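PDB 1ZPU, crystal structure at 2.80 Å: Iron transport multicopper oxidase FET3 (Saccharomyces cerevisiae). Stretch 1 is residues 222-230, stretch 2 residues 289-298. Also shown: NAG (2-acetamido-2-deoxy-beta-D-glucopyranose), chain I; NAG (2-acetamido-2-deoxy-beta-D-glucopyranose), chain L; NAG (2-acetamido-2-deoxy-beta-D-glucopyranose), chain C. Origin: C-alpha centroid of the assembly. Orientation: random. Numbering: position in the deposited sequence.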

ATOM      1  N   LYS A 222     -13.701  18.925  -6.381  1.00 69.16           N
ATOM      2  CA  LYS A 222     -13.069  19.751  -5.348  1.00 68.96           C
ATOM      3  C   LYS A 222     -13.740  19.574  -3.979  1.00 68.99           C
ATOM      4  O   LYS A 222     -14.940  19.826  -3.850  1.00 69.07           O
ATOM      5  CB  LYS A 222     -13.165  21.229  -5.754  1.00 68.96           C
ATOM      6  CG  LYS A 222     -12.588  21.560  -7.110  1.00 68.33           C
ATOM      7  CD  LYS A 222     -12.223  23.019  -7.164  1.00 68.04           C
ATOM      8  CE  LYS A 222     -11.357  23.313  -8.371  1.00 68.41           C
ATOM      9  NZ  LYS A 222     -10.504  24.513  -8.163  1.00 69.25           N
ATOM     10  N   ASN A 223     -12.987  19.135  -2.971  1.00 68.87           N
ATOM     11  CA  ASN A 223     -13.476  19.159  -1.584  1.00 69.00           C
ATOM     12  C   ASN A 223     -12.485  19.881  -0.677  1.00 68.99           C
ATOM     13  O   ASN A 223     -11.346  19.437  -0.522  1.00 69.22           O
ATOM     14  CB  ASN A 223     -13.766  17.746  -1.041  1.00 69.07           C
ATOM     15  CG  ASN A 223     -14.762  17.735   0.160  1.00 70.08           C
ATOM     16  OD1 ASN A 223     -14.603  18.469   1.148  1.00 68.81           O
ATOM     17  ND2 ASN A 223     -15.768  16.846   0.074  1.00 72.23           N
ATOM     18  N   VAL A 224     -12.928  20.984  -0.079  1.00 68.82           N
ATOM     19  CA  VAL A 224     -12.090  21.809   0.786  1.00 68.79           C
ATOM     20  C   VAL A 224     -12.051  21.274   2.225  1.00 68.90           C
ATOM     21  O   VAL A 224     -13.080  20.952   2.799  1.00 69.06           O
ATOM     22  CB  VAL A 224     -12.574  23.284   0.764  1.00 68.50           C
ATOM     23  CG1 VAL A 224     -11.734  24.138   1.680  1.00 68.58           C
ATOM     24  CG2 VAL A 224     -12.521  23.838  -0.643  1.00 67.80           C
ATOM     25  N   THR A 225     -10.853  21.174   2.793  1.00 69.06           N
ATOM     26  CA  THR A 225     -10.661  20.789   4.204  1.00 69.51           C
ATOM     27  C   THR A 225      -9.528  21.563   4.861  1.00 69.62           C
ATOM     28  O   THR A 225      -8.697  22.190   4.194  1.00 69.78           O
ATOM     29  CB  THR A 225     -10.208  19.302   4.389  1.00 69.86           C
ATOM     30  OG1 THR A 225     -10.488  18.528   3.213  1.00 70.94           O
ATOM     31  CG2 THR A 225     -10.861  18.667   5.655  1.00 69.64           C
ATOM     32  N   ASP A 226      -9.470  21.459   6.182  1.00 69.60           N
ATOM     33  CA  ASP A 226      -8.362  21.977   6.945  1.00 69.57           C
ATOM     34  C   ASP A 226      -7.400  20.864   7.290  1.00 69.47           C
ATOM     35  O   ASP A 226      -6.249  21.130   7.604  1.00 69.91           O
ATOM     36  CB  ASP A 226      -8.873  22.602   8.230  1.00 69.86           C
ATOM     37  CG  ASP A 226      -9.789  23.778   7.978  1.00 71.65           C
ATOM     38  OD1 ASP A 226     -10.678  24.031   8.824  1.00 72.25           O
ATOM     39  OD2 ASP A 226      -9.621  24.445   6.926  1.00 74.05           O
ATOM     40  N   MET A 227      -7.861  19.616   7.233  1.00 69.16           N
ATOM     41  CA  MET A 227      -7.060  18.496   7.721  1.00 69.18           C
ATOM     42  C   MET A 227      -7.296  17.171   6.968  1.00 69.13           C
ATOM     43  O   MET A 227      -8.431  16.833   6.609  1.00 69.29           O
ATOM     44  CB  MET A 227      -7.306  18.314   9.221  1.00 68.60           C
ATOM     45  CG  MET A 227      -6.294  17.409   9.896  1.00 69.55           C
ATOM     46  SD  MET A 227      -6.536  17.218  11.666  1.00 70.30           S
ATOM     47  CE  MET A 227      -6.384  18.906  12.222  1.00 68.42           C
ATOM     48  N   LEU A 228      -6.226  16.418   6.733  1.00 69.08           N
ATOM     49  CA  LEU A 228      -6.363  15.075   6.141  1.00 68.99           C
ATOM     50  C   LEU A 228      -5.930  13.994   7.103  1.00 68.86           C
ATOM     51  O   LEU A 228      -5.022  14.203   7.892  1.00 69.16           O
ATOM     52  CB  LEU A 228      -5.544  14.935   4.862  1.00 68.76           C
ATOM     53  CG  LEU A 228      -5.799  15.890   3.700  1.00 69.15           C
ATOM     54  CD1 LEU A 228      -4.700  15.753   2.660  1.00 69.96           C
ATOM     55  CD2 LEU A 228      -7.173  15.656   3.077  1.00 69.84           C
ATOM     56  N   TYR A 229      -6.592  12.844   7.039  1.00 68.80           N
ATOM     57  CA  TYR A 229      -6.100  11.630   7.681  1.00 68.72           C
ATOM     58  C   TYR A 229      -5.598  10.701   6.563  1.00 68.90           C
ATOM     59  O   TYR A 229      -6.386  10.201   5.773  1.00 69.59           O
ATOM     60  CB  TYR A 229      -7.208  10.973   8.509  1.00 68.18           C
ATOM     61  CG  TYR A 229      -6.800   9.718   9.265  1.00 68.68           C
ATOM     62  CD1 TYR A 229      -6.202   9.789  10.528  1.00 68.71           C
ATOM     63  CD2 TYR A 229      -7.009   8.458   8.710  1.00 69.09           C
ATOM     64  CE1 TYR A 229      -5.814   8.637  11.212  1.00 67.04           C
ATOM     65  CE2 TYR A 229      -6.630   7.305   9.381  1.00 68.47           C
ATOM     66  CZ  TYR A 229      -6.041   7.395  10.630  1.00 67.62           C
ATOM     67  OH  TYR A 229      -5.686   6.221  11.264  1.00 66.96           O
ATOM     68  N   ILE A 230      -4.293  10.498   6.479  1.00 68.71           N
ATOM     69  CA  ILE A 230      -3.696   9.690   5.413  1.00 68.83           C
ATOM     70  C   ILE A 230      -3.075   8.428   5.998  1.00 69.14           C
ATOM     71  O   ILE A 230      -2.115   8.520   6.791  1.00 69.42           O
ATOM     72  CB  ILE A 230      -2.566  10.457   4.679  1.00 68.49           C
ATOM     73  CG1 ILE A 230      -3.005  11.903   4.415  1.00 69.86           C
ATOM     74  CG2 ILE A 230      -2.177   9.758   3.411  1.00 66.34           C
ATOM     75  CD1 ILE A 230      -2.006  12.715   3.623  1.00 69.37           C
ATOM     76  N   TYR A 289      -0.712  24.553  16.853  1.00 69.47           N
ATOM     77  CA  TYR A 289      -1.610  23.815  17.723  1.00 69.45           C
ATOM     78  C   TYR A 289      -2.981  23.747  17.117  1.00 69.32           C
ATOM     79  O   TYR A 289      -3.503  24.731  16.626  1.00 69.61           O
ATOM     80  CB  TYR A 289      -1.661  24.463  19.099  1.00 69.55           C
ATOM     81  CG  TYR A 289      -0.387  24.221  19.836  1.00 70.01           C
ATOM     82  CD1 TYR A 289       0.354  25.267  20.381  1.00 70.77           C
ATOM     83  CD2 TYR A 289       0.107  22.931  19.953  1.00 69.70           C
ATOM     84  CE1 TYR A 289       1.554  25.009  21.054  1.00 71.35           C
ATOM     85  CE2 TYR A 289       1.277  22.668  20.609  1.00 70.80           C
ATOM     86  CZ  TYR A 289       2.007  23.694  21.154  1.00 70.63           C
ATOM     87  OH  TYR A 289       3.179  23.362  21.794  1.00 70.38           O
ATOM     88  N   VAL A 290      -3.569  22.572  17.143  1.00 69.39           N
ATOM     89  CA  VAL A 290      -4.870  22.388  16.547  1.00 69.36           C
ATOM     90  C   VAL A 290      -5.842  21.967  17.652  1.00 69.53           C
ATOM     91  O   VAL A 290      -5.470  21.266  18.603  1.00 69.53           O
ATOM     92  CB  VAL A 290      -4.783  21.400  15.363  1.00 69.34           C
ATOM     93  CG1 VAL A 290      -5.423  20.075  15.693  1.00 69.94           C
ATOM     94  CG2 VAL A 290      -5.385  22.006  14.126  1.00 69.11           C
ATOM     95  N   ASP A 291      -7.080  22.438  17.539  1.00 69.73           N
ATOM     96  CA  ASP A 291      -8.075  22.266  18.588  1.00 69.72           C
ATOM     97  C   ASP A 291      -8.693  20.868  18.614  1.00 69.64           C
ATOM     98  O   ASP A 291      -9.148  20.414  19.664  1.00 69.50           O
ATOM     99  CB  ASP A 291      -9.158  23.315  18.433  1.00 69.94           C
ATOM    100  CG  ASP A 291     -10.230  23.184  19.475  1.00 71.26           C
ATOM    101  OD1 ASP A 291     -10.039  23.702  20.608  1.00 72.29           O
ATOM    102  OD2 ASP A 291     -11.261  22.547  19.157  1.00 72.29           O
ATOM    103  N   SER A 292      -8.712  20.196  17.461  1.00 69.60           N
ATOM    104  CA  SER A 292      -9.266  18.854  17.345  1.00 69.58           C
ATOM    105  C   SER A 292      -8.683  18.071  16.171  1.00 69.77           C
ATOM    106  O   SER A 292      -8.410  18.627  15.097  1.00 70.09           O
ATOM    107  CB  SER A 292     -10.780  18.925  17.206  1.00 69.74           C
ATOM    108  OG  SER A 292     -11.317  17.671  16.828  1.00 70.81           O
ATOM    109  N   ILE A 293      -8.494  16.770  16.370  1.00 69.74           N
ATOM    110  CA  ILE A 293      -8.033  15.899  15.289  1.00 69.48           C
ATOM    111  C   ILE A 293      -9.180  14.993  14.846  1.00 69.61           C
ATOM    112  O   ILE A 293      -8.973  13.906  14.313  1.00 69.65           O
ATOM    113  CB  ILE A 293      -6.779  15.098  15.685  1.00 69.44           C
ATOM    114  CG1 ILE A 293      -7.025  14.279  16.955  1.00 69.44           C
ATOM    115  CG2 ILE A 293      -5.597  16.039  15.875  1.00 69.52           C
ATOM    116  CD1 ILE A 293      -6.076  13.115  17.153  1.00 69.56           C
ATOM    117  N   ASP A 294     -10.404  15.465  15.069  1.00 69.77           N
ATOM    118  CA  ASP A 294     -11.606  14.680  14.765  1.00 70.00           C
ATOM    119  C   ASP A 294     -12.360  15.199  13.545  1.00 69.85           C
ATOM    120  O   ASP A 294     -13.372  14.611  13.162  1.00 69.86           O
ATOM    121  CB  ASP A 294     -12.576  14.636  15.967  1.00 70.16           C
ATOM    122  CG  ASP A 294     -11.975  13.955  17.208  1.00 71.26           C
ATOM    123  OD1 ASP A 294     -10.851  13.414  17.158  1.00 72.94           O
ATOM    124  OD2 ASP A 294     -12.642  13.963  18.260  1.00 73.02           O
ATOM    125  N   ASN A 295     -11.881  16.290  12.941  1.00 69.66           N
ATOM    126  CA  ASN A 295     -12.615  16.908  11.832  1.00 69.58           C
ATOM    127  C   ASN A 295     -11.906  16.839  10.494  1.00 69.46           C
ATOM    128  O   ASN A 295     -12.194  17.631   9.593  1.00 69.72           O
ATOM    129  CB  ASN A 295     -12.989  18.350  12.152  1.00 69.73           C
ATOM    130  CG  ASN A 295     -13.773  18.470  13.428  1.00 69.76           C
ATOM    131  OD1 ASN A 295     -14.746  17.748  13.642  1.00 70.06           O
ATOM    132  ND2 ASN A 295     -13.351  19.381  14.295  1.00 70.15           N
ATOM    133  N   PHE A 296     -10.998  15.880  10.357  1.00 69.04           N
ATOM    134  CA  PHE A 296     -10.356  15.617   9.073  1.00 68.95           C
ATOM    135  C   PHE A 296     -11.399  15.143   8.064  1.00 69.02           C
ATOM    136  O   PHE A 296     -12.442  14.607   8.445  1.00 69.07           O
ATOM    137  CB  PHE A 296      -9.249  14.548   9.223  1.00 68.69           C
ATOM    138  CG  PHE A 296      -9.731  13.265   9.847  1.00 67.90           C
ATOM    139  CD1 PHE A 296     -10.272  12.255   9.061  1.00 65.88           C
ATOM    140  CD2 PHE A 296      -9.674  13.085  11.229  1.00 67.92           C
ATOM    141  CE1 PHE A 296     -10.732  11.082   9.637  1.00 66.06           C
ATOM    142  CE2 PHE A 296     -10.138  11.916  11.813  1.00 67.48           C
ATOM    143  CZ  PHE A 296     -10.674  10.914  11.017  1.00 66.98           C
ATOM    144  N   LEU A 297     -11.101  15.325   6.783  1.00 69.12           N
ATOM    145  CA  LEU A 297     -11.947  14.838   5.697  1.00 69.17           C
ATOM    146  C   LEU A 297     -12.168  13.321   5.730  1.00 69.16           C
ATOM    147  O   LEU A 297     -11.225  12.552   5.791  1.00 69.06           O
ATOM    148  CB  LEU A 297     -11.320  15.216   4.356  1.00 69.48           C
ATOM    149  CG  LEU A 297     -11.973  14.681   3.085  1.00 69.48           C
ATOM    150  CD1 LEU A 297     -13.247  15.468   2.801  1.00 69.35           C
ATOM    151  CD2 LEU A 297     -10.976  14.798   1.954  1.00 68.95           C
ATOM    152  N   ASP A 298     -13.433  12.906   5.689  1.00 69.45           N
ATOM    153  CA  ASP A 298     -13.767  11.490   5.516  1.00 69.31           C
ATOM    154  C   ASP A 298     -13.847  11.200   4.020  1.00 69.23           C
ATOM    155  O   ASP A 298     -14.807  11.590   3.344  1.00 69.19           O
ATOM    156  CB  ASP A 298     -15.080  11.110   6.229  1.00 69.08           C
ATOM    157  CG  ASP A 298     -15.344   9.605   6.214  1.00 69.30           C
ATOM    158  OD1 ASP A 298     -14.678   8.883   5.431  1.00 69.93           O
ATOM    159  OD2 ASP A 298     -16.224   9.137   6.973  1.00 68.32           O
TER
HETATM  160  C1  NAG I   1     -16.934  17.075   0.907  1.00 75.75           C
HETATM  161  C2  NAG I   1     -17.969  16.439  -0.013  1.00 76.56           C
HETATM  162  C3  NAG I   1     -19.344  16.286   0.672  1.00 78.11           C
HETATM  163  C4  NAG I   1     -19.361  16.018   2.186  1.00 80.82           C
HETATM  164  C5  NAG I   1     -18.045  16.396   2.886  1.00 79.41           C
HETATM  165  C6  NAG I   1     -17.776  15.527   4.110  1.00 78.83           C
HETATM  166  C7  NAG I   1     -17.554  16.937  -2.441  1.00 73.80           C
HETATM  167  C8  NAG I   1     -16.587  15.786  -2.604  1.00 72.83           C
HETATM  168  N2  NAG I   1     -18.073  17.229  -1.234  1.00 75.32           N
HETATM  169  O3  NAG I   1     -20.063  15.234   0.067  1.00 76.34           O
HETATM  170  O4  NAG I   1     -20.475  16.755   2.688  1.00 87.23           O
HETATM  171  O5  NAG I   1     -16.923  16.237   2.040  1.00 77.90           O
HETATM  172  O6  NAG I   1     -16.389  15.469   4.377  1.00 79.09           O
HETATM  173  O7  NAG I   1     -17.859  17.601  -3.431  1.00 71.52           O
HETATM  174  C1  NAG L   1       0.673  17.871  19.309  1.00 67.22           C
HETATM  175  C2  NAG L   1       0.955  18.585  20.625  1.00 66.60           C
HETATM  176  C3  NAG L   1      -0.273  18.721  21.535  1.00 67.08           C
HETATM  177  C4  NAG L   1      -1.409  19.421  20.824  1.00 66.85           C
HETATM  178  C5  NAG L   1      -1.668  18.582  19.573  1.00 67.13           C
HETATM  179  C6  NAG L   1      -2.786  19.190  18.732  1.00 66.21           C
HETATM  180  C7  NAG L   1       3.032  18.562  21.902  1.00 69.37           C
HETATM  181  C8  NAG L   1       3.458  19.889  21.338  1.00 70.24           C
HETATM  182  N2  NAG L   1       2.011  17.907  21.329  1.00 67.71           N
HETATM  183  O3  NAG L   1       0.016  19.504  22.669  1.00 67.33           O
HETATM  184  O4  NAG L   1      -2.501  19.477  21.724  1.00 69.15           O
HETATM  185  O5  NAG L   1      -0.494  18.461  18.752  1.00 67.83           O
HETATM  186  O6  NAG L   1      -2.331  20.401  18.172  1.00 64.84           O
HETATM  187  O7  NAG L   1       3.641  18.125  22.879  1.00 68.60           O
HETATM  188  C1  NAG C   2      -3.176  20.762  21.844  1.00 71.09           C
HETATM  189  C2  NAG C   2      -4.672  20.501  22.061  1.00 71.83           C
HETATM  190  C3  NAG C   2      -5.515  21.764  22.315  1.00 73.30           C
HETATM  191  C4  NAG C   2      -4.885  22.739  23.313  1.00 73.59           C
HETATM  192  C5  NAG C   2      -3.370  22.852  23.042  1.00 72.95           C
HETATM  193  C6  NAG C   2      -2.680  23.667  24.134  1.00 72.71           C
HETATM  194  C7  NAG C   2      -5.753  18.556  21.076  1.00 72.12           C
HETATM  195  C8  NAG C   2      -6.483  17.984  19.896  1.00 71.90           C
HETATM  196  N2  NAG C   2      -5.234  19.775  20.940  1.00 72.09           N
HETATM  197  O3  NAG C   2      -6.812  21.395  22.753  1.00 72.76           O
HETATM  198  O4  NAG C   2      -5.522  24.006  23.183  1.00 75.49           O
HETATM  199  O5  NAG C   2      -2.717  21.582  22.908  1.00 71.78           O
HETATM  200  O6  NAG C   2      -1.405  23.122  24.405  1.00 72.86           O
HETATM  201  O7  NAG C   2      -5.655  17.904  22.110  1.00 72.78           O

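Sugar accompanies this contact at both ends. At one end Asn 223, a glycosylated asparagine, carries the chain I NAG through a covalent bond of 1.5 Å between Asn 223 ND2 and C1 of the chain I NAG. The glycan does not simply leave the surface: O6 of the chain I NAG lies 3.5 Å from CD1 of Leu 297, the same methyl that approaches OD1 of Asn 223 at 3.7 Å, so Leu 297 touches both the asparagine and its sugar. At the other end, the backbone of Val 290 is engaged by two further sugars. Val 290 N donates to O6 of the chain L NAG at 2.7 Å in a nearly linear hydrogen bond, and Val 290 O accepts from N2 of the chain C NAG at 2.8 Å; a weak bond from O6 of the chain L NAG to Val 290 O, 3.3 Å long, adds to the set.

Between these ends, stretch 2 has no regular secondary structure, and a single hydrogen bond ties its backbone to stretch 1. Leu 297 N donates to Met 227 O at 3.1 Å with an angle of 165° at the hydrogen. Met 227 O also lies 3.4 Å from CA of Phe 296, a CA-H...O contact, and here the two stretches come closest by CA position, 4.6 Å between CA of Met 227 and CA of Phe 296.

Met 227 gives the largest share of the 485 Å² buried between the stretches. With chi1 and chi2 both t, its side chain reaches along stretch 2, and the terminal methyl settles in a mixed environment: CE of Met 227 is 3.8 Å from CG2 of Val 290 and 3.5 Å from O of Ser 292. Closer to the backbone, CG of Met 227 packs against CB of Phe 296 at 4.2 Å.

Phe 296 offers a ring face to the next strand. CB of Tyr 229 sits over that face, 3.7 Å from the centroid of the Phe 296 ring and 26° off the normal, so that an aliphatic carbon meets the pi cloud. The rings of Tyr 229 and Phe 296 themselves lie obliquely, with centroids 5.2 Å apart and planes at 33°. The tyrosine CB points toward stretch 2, yet the end of its side chain leads away, and its hydroxyl is hydrogen-bonded elsewhere in the structure.

Leu 297 extends the apolar contact beyond the backbone hydrogen bond. CD2 of Leu 297 meets CD2 of Leu 228 at 4.1 Å, although the CA-to-CB bond of Leu 228 points away, and CG2 of Thr 225 rests 3.5 Å from Leu 297 N.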